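Beta-galactoside alpha-2,6-sialyltransferase (PDB 2Z4T) probably transfers sialic acid from a CMP-activated donor to galactosides such as lactose in alpha-2,6 linkage, using a GT-B fold glycosyltransferase core. Local coordinates at residues L451-P456 / Q484-L489; D296-E301 / H305-Y310. All coordinates share one frame; numbering follows the deposited sequence.

Overall arrangement
Contacts 1 and 2 lie on the same side of the chain's centre, with their own centres 16 Å apart. Contact 1 sets the loop 451-456, which borders the CMP pocket, against helix 481-488. Contact 2 joins the short helices 297-300 and 305-311 next to a magnesium ion. The two touch directly through the C-terminal end of helix 481-488. CD2 of L489 lies 3.9 Å from CD1 of Y297, and CG of K488 lies 3.3 Å from OE2 of E301. The CMP pocket is thus linked by packing to the magnesium-binding corner. From contact 1, the side chain of F453 is about 11 Å from the bound galactose.

Contact 1: residues L451-P456 / Q484-L489; sequences LYFTIP and QVMIKL. With C5P (cytidine-5'-monophosphate), chain C.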
loop_
_atom_site.group_PDB
_atom_site.type_symbol
_atom_site.label_atom_id
_atom_site.label_comp_id
_atom_site.label_asym_id
_atom_site.label_seq_id
_atom_site.Cartn_x
_atom_site.Cartn_y
_atom_site.Cartn_z
ATOM N N LEU A 451 4.145 -13.875 2.876
ATOM C CA LEU A 451 2.987 -14.263 2.088
ATOM C C LEU A 451 2.227 -15.415 2.781
ATOM O O LEU A 451 0.994 -15.474 2.721
ATOM C CB LEU A 451 3.381 -14.561 0.627
ATOM C CG LEU A 451 4.140 -15.861 0.315
ATOM C CD1 LEU A 451 3.161 -17.040 0.147
ATOM C CD2 LEU A 451 5.062 -15.715 -0.914
ATOM N N TYR A 452 2.961 -16.283 3.477
ATOM C CA TYR A 452 2.360 -17.371 4.259
ATOM C C TYR A 452 1.654 -16.931 5.539
ATOM O O TYR A 452 0.979 -17.761 6.180
ATOM C CB TYR A 452 3.377 -18.491 4.557
ATOM C CG TYR A 452 3.814 -19.174 3.279
ATOM C CD1 TYR A 452 2.939 -20.025 2.579
ATOM C CD2 TYR A 452 5.073 -18.930 2.730
ATOM C CE1 TYR A 452 3.331 -20.635 1.401
ATOM C CE2 TYR A 452 5.466 -19.539 1.547
ATOM C CZ TYR A 452 4.595 -20.383 0.880
ATOM O OH TYR A 452 4.990 -20.980 -0.313
ATOM N N PHE A 453 1.805 -15.659 5.920
ATOM C CA PHE A 453 1.046 -15.139 7.041
ATOM C C PHE A 453 -0.429 -14.984 6.639
ATOM O O PHE A 453 -1.312 -14.903 7.520
ATOM C CB PHE A 453 1.603 -13.792 7.541
ATOM C CG PHE A 453 2.924 -13.892 8.313
ATOM C CD1 PHE A 453 3.108 -13.162 9.488
ATOM C CD2 PHE A 453 3.984 -14.683 7.848
ATOM C CE1 PHE A 453 4.310 -13.218 10.210
ATOM C CE2 PHE A 453 5.189 -14.765 8.551
ATOM C CZ PHE A 453 5.351 -14.022 9.750
ATOM N N THR A 454 -0.697 -14.968 5.329
ATOM C CA THR A 454 -2.015 -14.601 4.798
ATOM C C THR A 454 -2.706 -15.692 3.962
ATOM O O THR A 454 -3.906 -15.902 4.100
ATOM C CB THR A 454 -1.903 -13.323 3.957
ATOM O OG1 THR A 454 -1.343 -12.276 4.761
ATOM C CG2 THR A 454 -3.250 -12.888 3.413
ATOM N N ILE A 455 -1.952 -16.356 3.090
ATOM C CA ILE A 455 -2.468 -17.405 2.199
ATOM C C ILE A 455 -3.131 -18.519 3.010
ATOM O O ILE A 455 -2.546 -18.996 3.982
ATOM C CB ILE A 455 -1.320 -17.996 1.289
ATOM C CG1 ILE A 455 -0.766 -16.922 0.332
ATOM C CG2 ILE A 455 -1.766 -19.183 0.478
ATOM C CD1 ILE A 455 -1.801 -15.934 -0.297
ATOM N N PRO A 456 -4.355 -18.934 2.608
ATOM C CA PRO A 456 -5.095 -20.018 3.267
ATOM C C PRO A 456 -4.296 -21.317 3.394
ATOM O O PRO A 456 -3.663 -21.768 2.435
ATOM C CB PRO A 456 -6.303 -20.225 2.345
ATOM C CG PRO A 456 -6.508 -18.920 1.715
ATOM C CD PRO A 456 -5.128 -18.374 1.485
ATOM N N GLN A 484 9.788 -19.220 15.200
ATOM C CA GLN A 484 8.918 -19.147 16.371
ATOM C C GLN A 484 7.666 -18.278 16.155
ATOM O O GLN A 484 6.603 -18.627 16.650
ATOM C CB GLN A 484 9.709 -18.708 17.628
ATOM C CG GLN A 484 10.740 -19.724 18.149
ATOM C CD GLN A 484 10.119 -21.107 18.437
ATOM O OE1 GLN A 484 9.101 -21.212 19.119
ATOM N NE2 GLN A 484 10.722 -22.157 17.891
ATOM N N VAL A 485 7.774 -17.180 15.399
ATOM C CA VAL A 485 6.567 -16.436 14.968
ATOM C C VAL A 485 5.503 -17.428 14.440
ATOM O O VAL A 485 4.301 -17.250 14.714
ATOM C CB VAL A 485 6.876 -15.231 14.124
ATOM C CG1 VAL A 485 5.591 -14.555 13.681
ATOM C CG2 VAL A 485 7.728 -14.263 14.955
ATOM N N MET A 486 5.848 -18.387 13.588
ATOM C CA MET A 486 5.182 -18.611 12.322
ATOM C C MET A 486 4.524 -19.907 12.903
ATOM O O MET A 486 3.377 -20.273 12.589
ATOM C CB MET A 486 6.101 -18.923 11.151
ATOM C CG MET A 486 6.316 -17.709 10.258
ATOM S SD MET A 486 6.768 -18.148 8.588
ATOM C CE MET A 486 8.482 -17.947 8.645
ATOM N N ILE A 487 5.263 -20.552 13.813
ATOM C CA ILE A 487 4.708 -21.571 14.685
ATOM C C ILE A 487 3.583 -21.001 15.550
ATOM O O ILE A 487 2.492 -21.549 15.554
ATOM C CB ILE A 487 5.777 -22.216 15.599
ATOM C CG1 ILE A 487 6.745 -23.084 14.799
ATOM C CG2 ILE A 487 5.112 -23.062 16.690
ATOM C CD1 ILE A 487 8.025 -23.400 15.546
ATOM N N LYS A 488 3.848 -19.915 16.281
ATOM C CA LYS A 488 2.838 -19.304 17.148
ATOM C C LYS A 488 1.569 -18.925 16.415
ATOM O O LYS A 488 0.472 -19.029 16.973
ATOM C CB LYS A 488 3.375 -18.041 17.823
ATOM C CG LYS A 488 3.390 -18.115 19.312
ATOM C CD LYS A 488 1.995 -18.285 19.871
ATOM C CE LYS A 488 2.040 -18.461 21.393
ATOM N NZ LYS A 488 2.783 -19.666 21.837
ATOM N N LEU A 489 1.731 -18.459 15.178
ATOM C CA LEU A 489 0.613 -18.087 14.336
ATOM C C LEU A 489 -0.134 -19.289 13.742
ATOM O O LEU A 489 -1.138 -19.116 13.045
ATOM C CB LEU A 489 1.085 -17.155 13.215
ATOM C CG LEU A 489 1.631 -15.794 13.641
ATOM C CD1 LEU A 489 2.263 -15.128 12.431
ATOM C CD2 LEU A 489 0.509 -14.956 14.181
HETATM O O3P C5P C . 9.186 -12.876 1.599
HETATM P P C5P C . 8.807 -11.647 2.338
HETATM O O1P C5P C . 9.888 -10.605 2.088
HETATM O O2P C5P C . 8.376 -11.929 3.763
HETATM O "O5'" C5P C . 7.472 -11.146 1.655
HETATM C "C5'" C5P C . 6.963 -9.844 1.851
HETATM C "C4'" C5P C . 5.950 -9.643 0.726
HETATM O "O4'" C5P C . 6.609 -9.734 -0.545
HETATM C "C3'" C5P C . 4.889 -10.726 0.659
HETATM O "O3'" C5P C . 3.746 -10.436 1.456
HETATM C "C2'" C5P C . 4.492 -10.672 -0.790
HETATM O "O2'" C5P C . 3.717 -9.501 -1.054
HETATM C "C1'" C5P C . 5.776 -10.399 -1.504
HETATM N N1 C5P C . 6.359 -11.648 -1.987
HETATM C C2 C5P C . 5.871 -12.216 -3.196
HETATM N N3 C5P C . 6.406 -13.364 -3.684
HETATM C C4 C5P C . 7.411 -13.996 -3.020
HETATM C C5 C5P C . 7.916 -13.457 -1.817
HETATM C C6 C5P C . 7.370 -12.262 -1.319
HETATM O O2 C5P C . 4.944 -11.684 -3.823
HETATM N N4 C5P C . 7.927 -15.136 -3.546
#
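F453 reaches from the loop 451-456 to helix 481-488, and its ring carries the whole contact. From CB, the first torsion sets CG anti to the carbonyl carbon (chi1 -73°), and the end of the side chain comes nearer the helix. L489, V485 and M486 all approach obliquely from the same side of the ring plane. CD1 and CE1 of F453 meet the same methyl, CD1 of L489; F453 CE1 to L489 CD1 is 3.6 Å. CE1 of F453 also meets CG1 of V485 at 3.9 Å, and CZ touches that methyl too. CE2 of F453 lies 3.6 Å from CG of M486, with CZ close by. The sulfur SD of M486 stands 5.0 Å from the centroid of the F453 ring, 65° off its normal, an oblique Met-aromatic contact. The four touching residues are buried, and no hydrogen bond joins the two segments. Y237 and Y241 of helix 234-243 also pack on V485.

Two residues earlier, CD2 of L451 touches the cytosine ring, 3.6 Å from C4 of CMP. CD1 of L451 sits over the centre of the Y452 ring. E432 and S450 are among the residues that hydrogen-bond the nucleotide. The loop follows strand 443-447 of the parallel six-stranded sheet. This is the nucleotide-binding Rossmann-like half of a GT-B fold, with CMP lying against a loop beyond a strand end.

Contact 2: residues D296-E301 / H305-Y310; sequences DYLTLE and HELRDY. With MG (magnesium ion), chain M.
Two consecutive short helices beside a magnesium site bring T299 against H305 and R308. Helix 297-300 ends here, and helix 305-311 starts after the four-residue connection 301-304. NE2 of H305 donates to the backbone O of T299 at 2.8 Å. The bond is fairly straight (161°), lies in the imidazole plane and uses a lone pair in the carbonyl plane. Beside it, CD2 of H305 comes edge-on to O of L298. The guanidinium of R308 approaches OG1 of T299 by its edge. R308 NE donates to T299 OG1 at 2.7 Å, and R308 NH2 adds a weak bond to it at 3.1 Å. The R308 chain bends at chi2 and chi3, which folds it back so that NH2 stands 3.3 Å above the centre of the H305 ring.

Alongside the polar bonds, CB of L298 packs on CB of R308 at 3.6 Å. CD2 of L298 meets CD2 of L307 more loosely, at 4.1 Å, and L240 of helix 234-243 packs on both leucines. OE1 of E301 binds magnesium at 2.5 Å and also accepts a hydrogen bond from R244; S303, in the connection, belongs to the same metal site.

The bond from H305 NE2 requires a proton on that nitrogen. The arginine nitrogen over the imidazole would probably disfavour a second proton on the ring. T299 is gripped at two points, its carbonyl by H305 and its hydroxyl by R308.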
loop_
_atom_site.group_PDB
_atom_site.type_symbol
_atom_site.label_atom_id
_atom_site.label_comp_id
_atom_site.label_asym_id
_atom_site.label_seq_id
_atom_site.Cartn_x
_atom_site.Cartn_y
_atom_site.Cartn_z
ATOM N N ASP A 296 -3.584 -10.906 15.458
ATOM C CA ASP A 296 -3.761 -11.887 16.520
ATOM C C ASP A 296 -2.452 -12.227 17.222
ATOM O O ASP A 296 -2.458 -12.803 18.305
ATOM C CB ASP A 296 -4.495 -13.154 16.028
ATOM C CG ASP A 296 -3.846 -13.799 14.797
ATOM O OD1 ASP A 296 -3.149 -13.099 14.022
ATOM O OD2 ASP A 296 -4.061 -15.017 14.591
ATOM N N TYR A 297 -1.331 -11.852 16.623
ATOM C CA TYR A 297 -0.052 -12.058 17.276
ATOM C C TYR A 297 0.030 -11.330 18.626
ATOM O O TYR A 297 0.615 -11.858 19.583
ATOM C CB TYR A 297 1.113 -11.642 16.379
ATOM C CG TYR A 297 2.429 -12.110 16.926
ATOM C CD1 TYR A 297 2.724 -13.474 16.976
ATOM C CD2 TYR A 297 3.377 -11.204 17.416
ATOM C CE1 TYR A 297 3.931 -13.931 17.468
ATOM C CE2 TYR A 297 4.610 -11.654 17.914
ATOM C CZ TYR A 297 4.874 -13.020 17.940
ATOM O OH TYR A 297 6.056 -13.512 18.454
ATOM N N LEU A 298 -0.555 -10.133 18.719
ATOM C CA LEU A 298 -0.525 -9.418 20.005
ATOM C C LEU A 298 -1.398 -10.057 21.110
ATOM O O LEU A 298 -1.349 -9.626 22.262
ATOM C CB LEU A 298 -0.843 -7.933 19.841
ATOM C CG LEU A 298 0.105 -7.117 18.967
ATOM C CD1 LEU A 298 -0.137 -5.607 19.184
ATOM C CD2 LEU A 298 1.567 -7.500 19.204
ATOM N N THR A 299 -2.155 -11.098 20.763
ATOM C CA THR A 299 -3.036 -11.801 21.697
ATOM C C THR A 299 -2.505 -13.203 21.941
ATOM O O THR A 299 -2.435 -13.663 23.089
ATOM C CB THR A 299 -4.481 -11.872 21.145
ATOM O OG1 THR A 299 -5.058 -10.563 21.163
ATOM C CG2 THR A 299 -5.370 -12.852 21.968
ATOM N N LEU A 300 -2.139 -13.882 20.852
ATOM C CA LEU A 300 -1.461 -15.182 20.912
ATOM C C LEU A 300 -0.235 -15.194 21.845
ATOM O O LEU A 300 -0.006 -16.200 22.528
ATOM C CB LEU A 300 -1.054 -15.615 19.507
ATOM C CG LEU A 300 -2.209 -16.077 18.595
ATOM C CD1 LEU A 300 -1.776 -16.161 17.143
ATOM C CD2 LEU A 300 -2.795 -17.428 19.066
ATOM N N GLU A 301 0.557 -14.109 21.854
ATOM C CA GLU A 301 1.665 -13.946 22.813
ATOM C C GLU A 301 1.212 -13.197 24.064
ATOM O O GLU A 301 1.077 -11.976 24.040
ATOM C CB GLU A 301 2.849 -13.199 22.210
ATOM C CG GLU A 301 3.597 -13.938 21.113
ATOM C CD GLU A 301 4.526 -15.007 21.645
ATOM O OE1 GLU A 301 4.706 -15.078 22.884
ATOM O OE2 GLU A 301 5.085 -15.766 20.813
ATOM N N HIS A 305 0.338 -8.596 25.363
ATOM C CA HIS A 305 -0.954 -7.997 25.749
ATOM C C HIS A 305 -0.798 -6.530 26.166
ATOM O O HIS A 305 -1.636 -5.694 25.800
ATOM C CB HIS A 305 -1.669 -8.809 26.844
ATOM C CG HIS A 305 -2.163 -10.152 26.392
ATOM N ND1 HIS A 305 -2.970 -10.947 27.176
ATOM C CD2 HIS A 305 -1.974 -10.840 25.240
ATOM C CE1 HIS A 305 -3.249 -12.069 26.534
ATOM N NE2 HIS A 305 -2.659 -12.029 25.355
ATOM N N GLU A 306 0.279 -6.215 26.895
ATOM C CA GLU A 306 0.592 -4.808 27.246
ATOM C C GLU A 306 0.660 -3.919 25.997
ATOM O O GLU A 306 0.079 -2.825 25.975
ATOM C CB GLU A 306 1.908 -4.688 28.030
ATOM C CG GLU A 306 1.778 -4.461 29.518
ATOM C CD GLU A 306 3.121 -4.632 30.252
ATOM O OE1 GLU A 306 3.708 -3.606 30.688
ATOM O OE2 GLU A 306 3.598 -5.797 30.379
ATOM N N LEU A 307 1.358 -4.390 24.961
ATOM C CA LEU A 307 1.479 -3.614 23.721
ATOM C C LEU A 307 0.131 -3.500 23.024
ATOM O O LEU A 307 -0.252 -2.416 22.564
ATOM C CB LEU A 307 2.535 -4.203 22.773
ATOM C CG LEU A 307 2.672 -3.432 21.460
ATOM C CD1 LEU A 307 3.184 -2.036 21.713
ATOM C CD2 LEU A 307 3.570 -4.157 20.509
ATOM N N ARG A 308 -0.585 -4.623 22.966
ATOM C CA ARG A 308 -1.950 -4.639 22.450
ATOM C C ARG A 308 -2.848 -3.606 23.164
ATOM O O ARG A 308 -3.532 -2.830 22.489
ATOM C CB ARG A 308 -2.517 -6.065 22.431
ATOM C CG ARG A 308 -3.815 -6.244 23.157
ATOM C CD ARG A 308 -4.817 -7.042 22.402
ATOM N NE ARG A 308 -4.867 -8.445 22.821
ATOM C CZ ARG A 308 -5.175 -8.898 24.040
ATOM N NH1 ARG A 308 -5.425 -8.071 25.047
ATOM N NH2 ARG A 308 -5.202 -10.209 24.259
ATOM N N ASP A 309 -2.805 -3.573 24.506
ATOM C CA ASP A 309 -3.484 -2.527 25.304
ATOM C C ASP A 309 -3.066 -1.143 24.863
ATOM O O ASP A 309 -3.905 -0.259 24.702
ATOM C CB ASP A 309 -3.144 -2.620 26.806
ATOM C CG ASP A 309 -3.813 -3.791 27.494
ATOM O OD1 ASP A 309 -4.664 -4.449 26.846
ATOM O OD2 ASP A 309 -3.478 -4.051 28.684
ATOM N N TYR A 310 -1.756 -0.966 24.699
ATOM C CA TYR A 310 -1.170 0.337 24.443
ATOM C C TYR A 310 -1.571 0.907 23.081
ATOM O O TYR A 310 -1.818 2.121 22.963
ATOM C CB TYR A 310 0.346 0.256 24.565
ATOM C CG TYR A 310 1.029 1.595 24.623
ATOM C CD1 TYR A 310 1.149 2.288 25.837
ATOM C CD2 TYR A 310 1.569 2.177 23.471
ATOM C CE1 TYR A 310 1.791 3.526 25.909
ATOM C CE2 TYR A 310 2.211 3.400 23.532
ATOM C CZ TYR A 310 2.321 4.077 24.760
ATOM O OH TYR A 310 2.955 5.299 24.823
HETATM MG MG MG M . 4.264 -13.917 25.053
#